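Local structure of lactose Operon Repressor (Escherichia coli, 1JYE) at residues Ile64-Ser69 with Ala92-Ser97; Ser120-Asn125 with Ala138-Val143; Ser269-Asp274 with Lys327-Pro332; Gln180-Leu185 with Pro239-Val244. The protein represses the lactose operon by binding its operator DNA and is a LacI-family regulator, here in a dimeric, C-terminally truncated form. The protein carries 1 engineered substitution. All blocks are in the same frame, centred on the assembly; numbering follows the deposited sequence.

Contact 1: Ile64-Ser69 with Ala92-Ser97; sequences IGVATS and ASVVVS
Ile64 and Val94 form a parallel bridge pair, and their side chains meet on one face of the sheet, with Ile64 CG1 3.7 Å from Val94 CG2. The first torsion of Ile64 sets CG1 between the backbone N and the carbonyl carbon (chi1 58°), where it also lies against Ser93 O. Val94 divides its two methyls between residues of the other strand: while CG2 faces Ile64, CG1 rests 3.6 Å from Val66 CG2, the side chains crossing obliquely. Ser97 engages through its backbone. Its N-H runs almost straight to Val66 O (2.8 Å from N to O, 178° at the hydrogen), and its O accepts from Thr68 N at 2.9 Å. Near that end, Thr68 places CG2 3.8 Å from Val96 CG1, while OG1 bonds to Ser69 O and Asn125 ND2. These strands begin and end the beta-alpha-beta unit made with helix 74-89, which sends Ala87 and the engineered Leu84 against Val94. Val95 and Ser97, on the other face, meet Leu114 of helix 104-115. Strand 93-98 is outermost within the chain, yet Val94 and Val96 make backbone hydrogen bonds to the second subunit. Its two edges thus serve different ends: one binds strand 63-68 within the fold, and the other offers backbone polar groups to the dimer interface, with the buried Val94 and Val96 side chains between the two edges.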
loop_
_atom_site.group_PDB
_atom_site.type_symbol
_atom_site.label_atom_id
_atom_site.label_comp_id
_atom_site.label_asym_id
_atom_site.label_seq_id
_atom_site.Cartn_x
_atom_site.Cartn_y
_atom_site.Cartn_z
ATOM N N ILE A 64 3.532 -3.619 -23.065
ATOM C CA ILE A 64 4.787 -3.389 -22.362
ATOM C C ILE A 64 4.867 -4.300 -21.143
ATOM O O ILE A 64 3.849 -4.798 -20.656
ATOM C CB ILE A 64 4.935 -1.918 -21.924
ATOM C CG1 ILE A 64 3.772 -1.511 -21.018
ATOM C CG2 ILE A 64 4.999 -1.023 -23.157
ATOM C CD1 ILE A 64 3.842 -0.066 -20.549
ATOM N N GLY A 65 6.081 -4.528 -20.660
ATOM C CA GLY A 65 6.258 -5.391 -19.511
ATOM C C GLY A 65 6.894 -4.676 -18.339
ATOM O O GLY A 65 7.731 -3.790 -18.515
ATOM N N VAL A 66 6.487 -5.061 -17.137
ATOM C CA VAL A 66 7.028 -4.466 -15.925
ATOM C C VAL A 66 7.546 -5.553 -14.990
ATOM O O VAL A 66 6.806 -6.468 -14.627
ATOM C CB VAL A 66 5.955 -3.652 -15.155
ATOM C CG1 VAL A 66 6.552 -3.105 -13.862
ATOM C CG2 VAL A 66 5.433 -2.510 -16.019
ATOM N N ALA A 67 8.822 -5.463 -14.626
ATOM C CA ALA A 67 9.420 -6.402 -13.680
ATOM C C ALA A 67 9.437 -5.562 -12.409
ATOM O O ALA A 67 10.081 -4.514 -12.365
ATOM C CB ALA A 67 10.841 -6.768 -14.106
ATOM N N THR A 68 8.735 -6.001 -11.372
ATOM C CA THR A 68 8.656 -5.178 -10.169
ATOM C C THR A 68 8.885 -5.847 -8.826
ATOM O O THR A 68 8.666 -7.048 -8.662
ATOM C CB THR A 68 7.274 -4.484 -10.101
ATOM O OG1 THR A 68 7.193 -3.675 -8.922
ATOM C CG2 THR A 68 6.163 -5.531 -10.066
ATOM N N SER A 69 9.327 -5.039 -7.864
ATOM C CA SER A 69 9.526 -5.503 -6.502
ATOM C C SER A 69 8.107 -5.799 -6.024
ATOM O O SER A 69 7.141 -5.365 -6.651
ATOM C CB SER A 69 10.131 -4.396 -5.636
ATOM O OG SER A 69 11.433 -4.048 -6.076
ATOM N N ALA A 92 -1.914 1.167 -24.064
ATOM C CA ALA A 92 -0.945 0.085 -23.964
ATOM C C ALA A 92 -1.324 -0.888 -22.857
ATOM O O ALA A 92 -1.677 -0.472 -21.753
ATOM C CB ALA A 92 0.444 0.652 -23.696
ATOM N N SER A 93 -1.263 -2.180 -23.161
ATOM C CA SER A 93 -1.560 -3.211 -22.177
ATOM C C SER A 93 -0.258 -3.483 -21.443
ATOM O O SER A 93 0.823 -3.234 -21.978
ATOM C CB SER A 93 -2.065 -4.484 -22.856
ATOM O OG SER A 93 -3.380 -4.289 -23.341
ATOM N N VAL A 94 -0.360 -4.001 -20.225
ATOM C CA VAL A 94 0.829 -4.251 -19.422
ATOM C C VAL A 94 0.911 -5.634 -18.792
ATOM O O VAL A 94 -0.009 -6.069 -18.095
ATOM C CB VAL A 94 0.927 -3.212 -18.279
ATOM C CG1 VAL A 94 2.250 -3.362 -17.540
ATOM C CG2 VAL A 94 0.770 -1.808 -18.836
ATOM N N VAL A 95 2.022 -6.321 -19.042
ATOM C CA VAL A 95 2.263 -7.629 -18.452
ATOM C C VAL A 95 3.130 -7.315 -17.237
ATOM O O VAL A 95 4.147 -6.632 -17.358
ATOM C CB VAL A 95 3.044 -8.561 -19.407
ATOM C CG1 VAL A 95 3.269 -9.917 -18.744
ATOM C CG2 VAL A 95 2.279 -8.727 -20.716
ATOM N N VAL A 96 2.724 -7.796 -16.067
ATOM C CA VAL A 96 3.471 -7.525 -14.846
ATOM C C VAL A 96 4.039 -8.792 -14.226
ATOM O O VAL A 96 3.319 -9.767 -14.007
ATOM C CB VAL A 96 2.575 -6.826 -13.793
ATOM C CG1 VAL A 96 3.402 -6.455 -12.560
ATOM C CG2 VAL A 96 1.930 -5.593 -14.401
ATOM N N SER A 97 5.340 -8.769 -13.948
ATOM C CA SER A 97 6.018 -9.902 -13.333
ATOM C C SER A 97 6.624 -9.425 -12.018
ATOM O O SER A 97 7.386 -8.454 -11.995
ATOM C CB SER A 97 7.121 -10.431 -14.257
ATOM O OG SER A 97 7.823 -11.505 -13.650
#

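Contact 2: Ser120-Asn125 with Ala138-Val143; sequences SGLIIN and AACTNV
Ser120 meets Val143 through its backbone, the carbonyl carbon C lying 3.6 Å from Val143 CG1. That methyl is carried toward the first segment by a torsion that holds CG1 anti to the backbone N of Val143 (chi1 173°). Gly121 is touched by the same methyl, its N also 3.6 Å from Val143 CG1, so a single branch of the valine packs over the peptide joining Ser120 to Gly121. At Leu122 the contact passes to side chains. CD1 of Leu122 comes 3.5 Å from Cys140 SG and 3.8 Å from Cys140 CB, an apolar approach in which one methyl touches both side-chain atoms of the cysteine, while Leu122 CG stays 4.3 Å from Val143 CG1. The two segments belong to a beta-alpha-beta unit: strand 122-125 leads into helix 130-139, and the chain must then reverse to enter strand 145-147, which lies next to strand 122-125 in the parallel sheet. Backbone bonds of Leu122 to Pro144 and Leu146 mark that pairing. The reversal is a type I' turn from Cys140 to Val143, closed by Val143 N on Cys140 O at 3.1 Å, and Thr141 and Asn142 both have the positive phi (48° and 63°) that such a turn requires. Cys140 O is gripped twice, since Thr141 OG1 also donates to it at 2.6 Å, from above the carbonyl plane and from the face opposite to Val143 N. Helix 104-115 packs on the side chains that meet here, Val111 and Leu114 against Leu122, and Leu115 against Val143.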
loop_
_atom_site.group_PDB
_atom_site.type_symbol
_atom_site.label_atom_id
_atom_site.label_comp_id
_atom_site.label_asym_id
_atom_site.label_seq_id
_atom_site.Cartn_x
_atom_site.Cartn_y
_atom_site.Cartn_z
ATOM N N SER A 120 7.120 -5.059 -26.084
ATOM C CA SER A 120 7.975 -4.217 -26.920
ATOM C C SER A 120 8.722 -3.162 -26.110
ATOM O O SER A 120 9.399 -2.294 -26.667
ATOM C CB SER A 120 7.143 -3.534 -28.011
ATOM O OG SER A 120 6.162 -2.674 -27.459
ATOM N N GLY A 121 8.593 -3.246 -24.791
ATOM C CA GLY A 121 9.260 -2.305 -23.912
ATOM C C GLY A 121 9.227 -2.842 -22.498
ATOM O O GLY A 121 8.268 -3.506 -22.108
ATOM N N LEU A 122 10.272 -2.558 -21.727
ATOM C CA LEU A 122 10.353 -3.037 -20.355
ATOM C C LEU A 122 10.642 -1.950 -19.330
ATOM O O LEU A 122 11.505 -1.101 -19.538
ATOM C CB LEU A 122 11.450 -4.098 -20.240
ATOM C CG LEU A 122 11.264 -5.399 -21.017
ATOM C CD1 LEU A 122 12.594 -6.133 -21.114
ATOM C CD2 LEU A 122 10.221 -6.257 -20.324
ATOM N N ILE A 123 9.902 -1.977 -18.226
ATOM C CA ILE A 123 10.146 -1.045 -17.133
ATOM C C ILE A 123 10.620 -1.926 -15.978
ATOM O O ILE A 123 9.912 -2.840 -15.548
ATOM C CB ILE A 123 8.869 -0.276 -16.724
ATOM C CG1 ILE A 123 8.416 0.614 -17.885
ATOM C CG2 ILE A 123 9.152 0.573 -15.493
ATOM C CD1 ILE A 123 7.142 1.402 -17.616
ATOM N N ILE A 124 11.836 -1.674 -15.504
ATOM C CA ILE A 124 12.414 -2.455 -14.416
ATOM C C ILE A 124 12.290 -1.680 -13.105
ATOM O O ILE A 124 13.080 -0.774 -12.819
ATOM C CB ILE A 124 13.907 -2.762 -14.689
ATOM C CG1 ILE A 124 14.081 -3.331 -16.104
ATOM C CG2 ILE A 124 14.430 -3.756 -13.660
ATOM C CD1 ILE A 124 13.362 -4.646 -16.347
ATOM N N ASN A 125 11.283 -2.045 -12.318
ATOM C CA ASN A 125 11.008 -1.403 -11.035
ATOM C C ASN A 125 11.502 -2.325 -9.920
ATOM O O ASN A 125 10.734 -2.758 -9.062
ATOM C CB ASN A 125 9.498 -1.164 -10.920
ATOM C CG ASN A 125 9.126 -0.359 -9.697
ATOM O OD1 ASN A 125 9.747 0.661 -9.403
ATOM N ND2 ASN A 125 8.093 -0.806 -8.984
ATOM N N ALA A 138 21.356 -6.119 -20.536
ATOM C CA ALA A 138 21.873 -6.994 -21.581
ATOM C C ALA A 138 20.879 -8.115 -21.875
ATOM O O ALA A 138 20.745 -8.559 -23.014
ATOM C CB ALA A 138 23.220 -7.580 -21.153
ATOM N N ALA A 139 20.174 -8.559 -20.841
ATOM C CA ALA A 139 19.203 -9.638 -20.984
ATOM C C ALA A 139 17.908 -9.218 -21.677
ATOM O O ALA A 139 17.102 -10.067 -22.053
ATOM C CB ALA A 139 18.888 -10.227 -19.616
ATOM N N CYS A 140 17.706 -7.918 -21.855
ATOM C CA CYS A 140 16.483 -7.434 -22.490
ATOM C C CYS A 140 16.455 -7.616 -24.009
ATOM O O CYS A 140 15.462 -7.297 -24.664
ATOM C CB CYS A 140 16.258 -5.968 -22.120
ATOM S SG CYS A 140 15.945 -5.726 -20.356
ATOM N N THR A 141 17.546 -8.136 -24.562
ATOM C CA THR A 141 17.648 -8.391 -25.998
ATOM C C THR A 141 17.217 -7.229 -26.897
ATOM O O THR A 141 16.260 -7.347 -27.663
ATOM C CB THR A 141 16.825 -9.637 -26.395
ATOM O OG1 THR A 141 15.427 -9.354 -26.258
ATOM C CG2 THR A 141 17.179 -10.813 -25.500
ATOM N N ASN A 142 17.930 -6.111 -26.801
ATOM C CA ASN A 142 17.646 -4.931 -27.616
ATOM C C ASN A 142 16.278 -4.278 -27.416
ATOM O O ASN A 142 16.014 -3.210 -27.969
ATOM C CB ASN A 142 17.845 -5.263 -29.097
ATOM C CG ASN A 142 19.302 -5.501 -29.449
ATOM O OD1 ASN A 142 19.634 -5.835 -30.587
ATOM N ND2 ASN A 142 20.184 -5.322 -28.469
ATOM N N VAL A 143 15.402 -4.915 -26.646
ATOM C CA VAL A 143 14.092 -4.333 -26.375
ATOM C C VAL A 143 14.363 -3.169 -25.421
ATOM O O VAL A 143 15.085 -3.330 -24.443
ATOM C CB VAL A 143 13.156 -5.348 -25.678
ATOM C CG1 VAL A 143 11.868 -4.665 -25.255
ATOM C CG2 VAL A 143 12.855 -6.508 -26.615
#

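Contact 3: Ser269-Asp274 with Lys327-Pro332; sequences SVVGYD and KTTLAP
Ser269 reaches the segment Lys327-Pro332 with both atoms of its side chain. CB lies 3.4 Å from Thr328 O and 3.8 Å from Thr329 CA, close against the passing backbone. From there chi1 of -72° sets OG beside the serine's own backbone N, anti to the carbonyl carbon, and at this tip OG accepts the N-H of Leu330, 3.0 Å from N to OG and nearly straight at 173°. Val270 is held by Thr328 at both its backbone groups: Val270 N donates to Thr328 O at 2.8 Å, and Thr328 OG1 donates to Val270 O at 2.7 Å. Thr328 OG1 also receives the N-H of Thr287. One residue on, Thr329 CG2 and Val271 CG2 meet at 3.6 Å, while Thr329 OG1 turns to Thr287 OG1 and His173 NE2. Strand 269-271 is the outermost strand of its parallel sheet within this chain, and the segment following strand 316-324 runs along its outer edge. At Ser269 and Val270 this edge is therefore met by an irregular segment: across it the Ser269 hydroxyl accepts and the Thr328 hydroxyl donates, doing work that backbone groups do in a sheet.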
loop_
_atom_site.group_PDB
_atom_site.type_symbol
_atom_site.label_atom_id
_atom_site.label_comp_id
_atom_site.label_asym_id
_atom_site.label_seq_id
_atom_site.Cartn_x
_atom_site.Cartn_y
_atom_site.Cartn_z
ATOM N N SER A 269 12.619 14.145 17.759
ATOM C CA SER A 269 12.075 14.518 16.460
ATOM C C SER A 269 12.272 13.374 15.480
ATOM O O SER A 269 13.221 12.594 15.595
ATOM C CB SER A 269 12.759 15.780 15.927
ATOM O OG SER A 269 12.360 16.925 16.659
ATOM N N VAL A 270 11.374 13.279 14.507
ATOM C CA VAL A 270 11.448 12.211 13.524
ATOM C C VAL A 270 11.168 12.723 12.123
ATOM O O VAL A 270 10.233 13.498 11.909
ATOM C CB VAL A 270 10.415 11.091 13.846
ATOM C CG1 VAL A 270 10.478 9.999 12.794
ATOM C CG2 VAL A 270 10.684 10.515 15.229
ATOM N N VAL A 271 11.997 12.299 11.172
ATOM C CA VAL A 271 11.805 12.667 9.777
ATOM C C VAL A 271 11.663 11.361 9.003
ATOM O O VAL A 271 12.500 10.465 9.123
ATOM C CB VAL A 271 13.010 13.454 9.211
ATOM C CG1 VAL A 271 12.760 13.802 7.755
ATOM C CG2 VAL A 271 13.230 14.717 10.022
ATOM N N GLY A 272 10.586 11.244 8.233
ATOM C CA GLY A 272 10.374 10.040 7.451
ATOM C C GLY A 272 10.832 10.224 6.018
ATOM O O GLY A 272 11.644 11.105 5.724
ATOM N N TYR A 273 10.316 9.393 5.116
ATOM C CA TYR A 273 10.689 9.487 3.709
ATOM C C TYR A 273 9.613 8.815 2.856
ATOM O O TYR A 273 9.261 7.664 3.109
ATOM C CB TYR A 273 12.047 8.798 3.489
ATOM C CG TYR A 273 12.917 9.404 2.401
ATOM C CD1 TYR A 273 12.573 9.296 1.052
ATOM C CD2 TYR A 273 14.101 10.073 2.726
ATOM C CE1 TYR A 273 13.392 9.835 0.052
ATOM C CE2 TYR A 273 14.920 10.612 1.738
ATOM C CZ TYR A 273 14.565 10.490 0.407
ATOM O OH TYR A 273 15.397 11.010 -0.564
ATOM N N ASP A 274 9.106 9.565 1.872
ATOM C CA ASP A 274 8.081 9.145 0.906
ATOM C C ASP A 274 6.894 10.103 0.809
ATOM O O ASP A 274 6.485 10.489 -0.284
ATOM C CB ASP A 274 7.495 7.760 1.226
ATOM C CG ASP A 274 8.426 6.617 0.863
ATOM O OD1 ASP A 274 9.423 6.840 0.145
ATOM O OD2 ASP A 274 8.141 5.481 1.295
ATOM N N LYS A 327 4.350 17.845 12.088
ATOM C CA LYS A 327 4.426 17.989 13.541
ATOM C C LYS A 327 5.437 17.149 14.310
ATOM O O LYS A 327 5.423 17.156 15.542
ATOM C CB LYS A 327 3.040 17.721 14.139
ATOM C CG LYS A 327 1.923 18.583 13.566
ATOM C CD LYS A 327 2.102 20.039 13.947
ATOM C CE LYS A 327 0.934 20.882 13.464
ATOM N NZ LYS A 327 1.087 22.304 13.877
ATOM N N THR A 328 6.318 16.439 13.615
ATOM C CA THR A 328 7.273 15.581 14.306
ATOM C C THR A 328 8.689 16.131 14.436
ATOM O O THR A 328 9.586 15.418 14.885
ATOM C CB THR A 328 7.358 14.211 13.624
ATOM O OG1 THR A 328 7.723 14.389 12.252
ATOM C CG2 THR A 328 6.002 13.496 13.696
ATOM N N THR A 329 8.885 17.386 14.050
ATOM C CA THR A 329 10.205 18.006 14.140
ATOM C C THR A 329 10.167 19.366 14.829
ATOM O O THR A 329 9.485 20.295 14.383
ATOM C CB THR A 329 10.851 18.173 12.745
ATOM O OG1 THR A 329 9.916 18.783 11.845
ATOM C CG2 THR A 329 11.284 16.825 12.195
ATOM N N LEU A 330 10.906 19.462 15.928
ATOM C CA LEU A 330 11.000 20.683 16.719
ATOM C C LEU A 330 12.437 20.825 17.204
ATOM O O LEU A 330 13.231 19.890 17.086
ATOM C CB LEU A 330 10.070 20.603 17.932
ATOM C CG LEU A 330 8.562 20.591 17.678
ATOM C CD1 LEU A 330 7.826 20.241 18.963
ATOM C CD2 LEU A 330 8.124 21.950 17.160
ATOM N N ALA A 331 12.771 21.991 17.743
ATOM C CA ALA A 331 14.115 22.212 18.265
ATOM C C ALA A 331 14.319 21.197 19.387
ATOM O O ALA A 331 13.357 20.791 20.042
ATOM C CB ALA A 331 14.242 23.629 18.802
ATOM N N PRO A 332 15.568 20.770 19.625
ATOM C CA PRO A 332 15.821 19.791 20.688
ATOM C C PRO A 332 15.467 20.280 22.089
ATOM O O PRO A 332 15.331 21.508 22.276
ATOM C CB PRO A 332 17.311 19.493 20.534
ATOM C CG PRO A 332 17.857 20.772 19.986
ATOM C CD PRO A 332 16.821 21.153 18.956
#

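Contact 4: Gln180-Leu185 with Pro239-Val244; sequences QQIALL and PTAMLV
Gln181 O is the polar atom on which the start of this contact turns. Thr240 N donates to it at 2.9 Å, Ala241 N adds a weak bond at 3.4 Å, and Pro239 CB packs beside it. Thr240 OG1 stands near as well, set between its backbone N and carbonyl carbon (chi1 57°), but its firmer partner is His179 ND1. A water 2.6 Å from Thr240 OG1 accepts from Gln180 N, bridging the two segments at their solvent-facing end. From here the backbones settle into regular parallel pairing, Ala183 N bonding to Ala241 O at 3.0 Å, Leu243 N to Ala183 O, and Leu185 N to Leu243 O. The strands are the inner pair of a four-stranded parallel sheet in a Rossmann-like, periplasmic-binding-protein domain, and the chain between them visits helix 192-207, the edge strand 214-217 and helix 222-234 before returning. On one face Ala183 CB lies 3.8 Å from Pro239 CG, and Met232 of helix 222-234 packs on both residues. Farther along that face, Leu185 and Val244 stand side by side and point the same way, with Leu185 CD2 3.8 Å from Val244 CG1. The other face carries Leu184 and Leu243, likewise side by side, whose methyls CD2 and CD1 come within 3.6 Å of each other. Helix 192-207 packs over that pair, with Leu198 and Leu205 on Leu184 and Trp201 on Leu243, while Val171 and Leu174 of helix 163-177 also touch Leu243.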
loop_
_atom_site.group_PDB
_atom_site.type_symbol
_atom_site.label_atom_id
_atom_site.label_comp_id
_atom_site.label_asym_id
_atom_site.label_seq_id
_atom_site.Cartn_x
_atom_site.Cartn_y
_atom_site.Cartn_z
ATOM N N GLN A 180 21.923 17.952 17.322
ATOM C CA GLN A 180 23.317 17.520 17.250
ATOM C C GLN A 180 23.431 16.028 17.564
ATOM O O GLN A 180 24.385 15.375 17.147
ATOM C CB GLN A 180 24.167 18.319 18.242
ATOM C CG GLN A 180 24.208 19.815 17.968
ATOM C CD GLN A 180 24.926 20.158 16.678
ATOM O OE1 GLN A 180 24.492 19.778 15.591
ATOM N NE2 GLN A 180 26.034 20.883 16.793
ATOM N N GLN A 181 22.459 15.500 18.309
ATOM C CA GLN A 181 22.421 14.083 18.680
ATOM C C GLN A 181 21.408 13.404 17.769
ATOM O O GLN A 181 20.216 13.359 18.076
ATOM C CB GLN A 181 21.979 13.924 20.137
ATOM C CG GLN A 181 22.955 14.476 21.165
ATOM C CD GLN A 181 24.245 13.683 21.226
ATOM O OE1 GLN A 181 25.116 13.822 20.367
ATOM N NE2 GLN A 181 24.367 12.834 22.238
ATOM N N ILE A 182 21.890 12.857 16.660
ATOM C CA ILE A 182 21.017 12.239 15.673
ATOM C C ILE A 182 21.270 10.759 15.420
ATOM O O ILE A 182 22.412 10.308 15.379
ATOM C CB ILE A 182 21.137 13.011 14.343
ATOM C CG1 ILE A 182 20.779 14.482 14.588
ATOM C CG2 ILE A 182 20.232 12.393 13.276
ATOM C CD1 ILE A 182 21.051 15.399 13.417
ATOM N N ALA A 183 20.188 10.001 15.257
ATOM C CA ALA A 183 20.296 8.577 14.982
ATOM C C ALA A 183 19.717 8.316 13.598
ATOM O O ALA A 183 18.831 9.042 13.142
ATOM C CB ALA A 183 19.539 7.767 16.032
ATOM N N LEU A 184 20.230 7.286 12.934
ATOM C CA LEU A 184 19.777 6.923 11.598
ATOM C C LEU A 184 19.135 5.546 11.586
ATOM O O LEU A 184 19.635 4.616 12.216
ATOM C CB LEU A 184 20.955 6.904 10.619
ATOM C CG LEU A 184 21.864 8.134 10.554
ATOM C CD1 LEU A 184 22.979 7.880 9.536
ATOM C CD2 LEU A 184 21.057 9.362 10.177
ATOM N N LEU A 185 18.019 5.417 10.876
ATOM C CA LEU A 185 17.354 4.126 10.741
ATOM C C LEU A 185 17.228 3.911 9.242
ATOM O O LEU A 185 16.331 4.453 8.593
ATOM C CB LEU A 185 15.969 4.130 11.399
ATOM C CG LEU A 185 15.155 2.845 11.186
ATOM C CD1 LEU A 185 15.990 1.618 11.541
ATOM C CD2 LEU A 185 13.897 2.900 12.041
ATOM N N PRO A 239 18.633 9.738 21.151
ATOM C CA PRO A 239 18.943 10.897 20.317
ATOM C C PRO A 239 17.846 11.939 20.493
ATOM O O PRO A 239 16.819 11.658 21.107
ATOM C CB PRO A 239 18.945 10.306 18.913
ATOM C CG PRO A 239 17.810 9.315 18.999
ATOM C CD PRO A 239 18.073 8.638 20.341
ATOM N N THR A 240 18.067 13.142 19.976
ATOM C CA THR A 240 17.041 14.169 20.051
ATOM C C THR A 240 16.282 14.149 18.727
ATOM O O THR A 240 15.203 14.719 18.609
ATOM C CB THR A 240 17.631 15.580 20.297
ATOM O OG1 THR A 240 18.578 15.904 19.272
ATOM C CG2 THR A 240 18.308 15.640 21.663
ATOM N N ALA A 241 16.848 13.469 17.732
ATOM C CA ALA A 241 16.207 13.374 16.424
ATOM C C ALA A 241 16.616 12.109 15.680
ATOM O O ALA A 241 17.708 11.576 15.879
ATOM C CB ALA A 241 16.543 14.605 15.582
ATOM N N MET A 242 15.722 11.638 14.817
ATOM C CA MET A 242 15.970 10.441 14.027
ATOM C C MET A 242 15.628 10.666 12.561
ATOM O O MET A 242 14.604 11.269 12.242
ATOM C CB MET A 242 15.115 9.271 14.533
ATOM C CG MET A 242 15.423 8.780 15.937
ATOM S SD MET A 242 14.314 7.419 16.389
ATOM C CE MET A 242 15.007 6.071 15.455
ATOM N N LEU A 243 16.502 10.198 11.674
ATOM C CA LEU A 243 16.253 10.259 10.238
ATOM C C LEU A 243 15.870 8.815 9.920
ATOM O O LEU A 243 16.657 7.897 10.151
ATOM C CB LEU A 243 17.527 10.659 9.482
ATOM C CG LEU A 243 17.844 12.154 9.546
ATOM C CD1 LEU A 243 19.305 12.395 9.169
ATOM C CD2 LEU A 243 16.905 12.914 8.619
ATOM N N VAL A 244 14.654 8.608 9.419
ATOM C CA VAL A 244 14.173 7.260 9.115
ATOM C C VAL A 244 13.973 7.073 7.609
ATOM O O VAL A 244 13.476 7.967 6.925
ATOM C CB VAL A 244 12.862 6.982 9.886
ATOM C CG1 VAL A 244 12.431 5.540 9.688
ATOM C CG2 VAL A 244 13.077 7.275 11.369
HETATM O O HOH W 1 20.650 17.424 19.841
#

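The four contacts fall into two pairs, one pair at each of two parallel sheets on opposite sides of the chain's centre. Contacts 1 and 2 have centres 11 Å apart and join through neighbouring strands 63-68 and 122-125, where Ala67 and Gly65 meet Asn125 and Gly121 by probable backbone hydrogen bonds. Contacts 3 and 4, with centres 9 Å apart, join through the neighbouring strands 241-244 (contact 4) and 269-271 (contact 3). Between the pairs the centres lie 36 to 40 Å apart and nothing touches. Along the chain the order is 1, 2, 4, 3. Both sheets have strand order 2-1-3-4, consistent with the paired Rossmann-like subdomains of the LacI family; contact 1 alone reaches the second subunit.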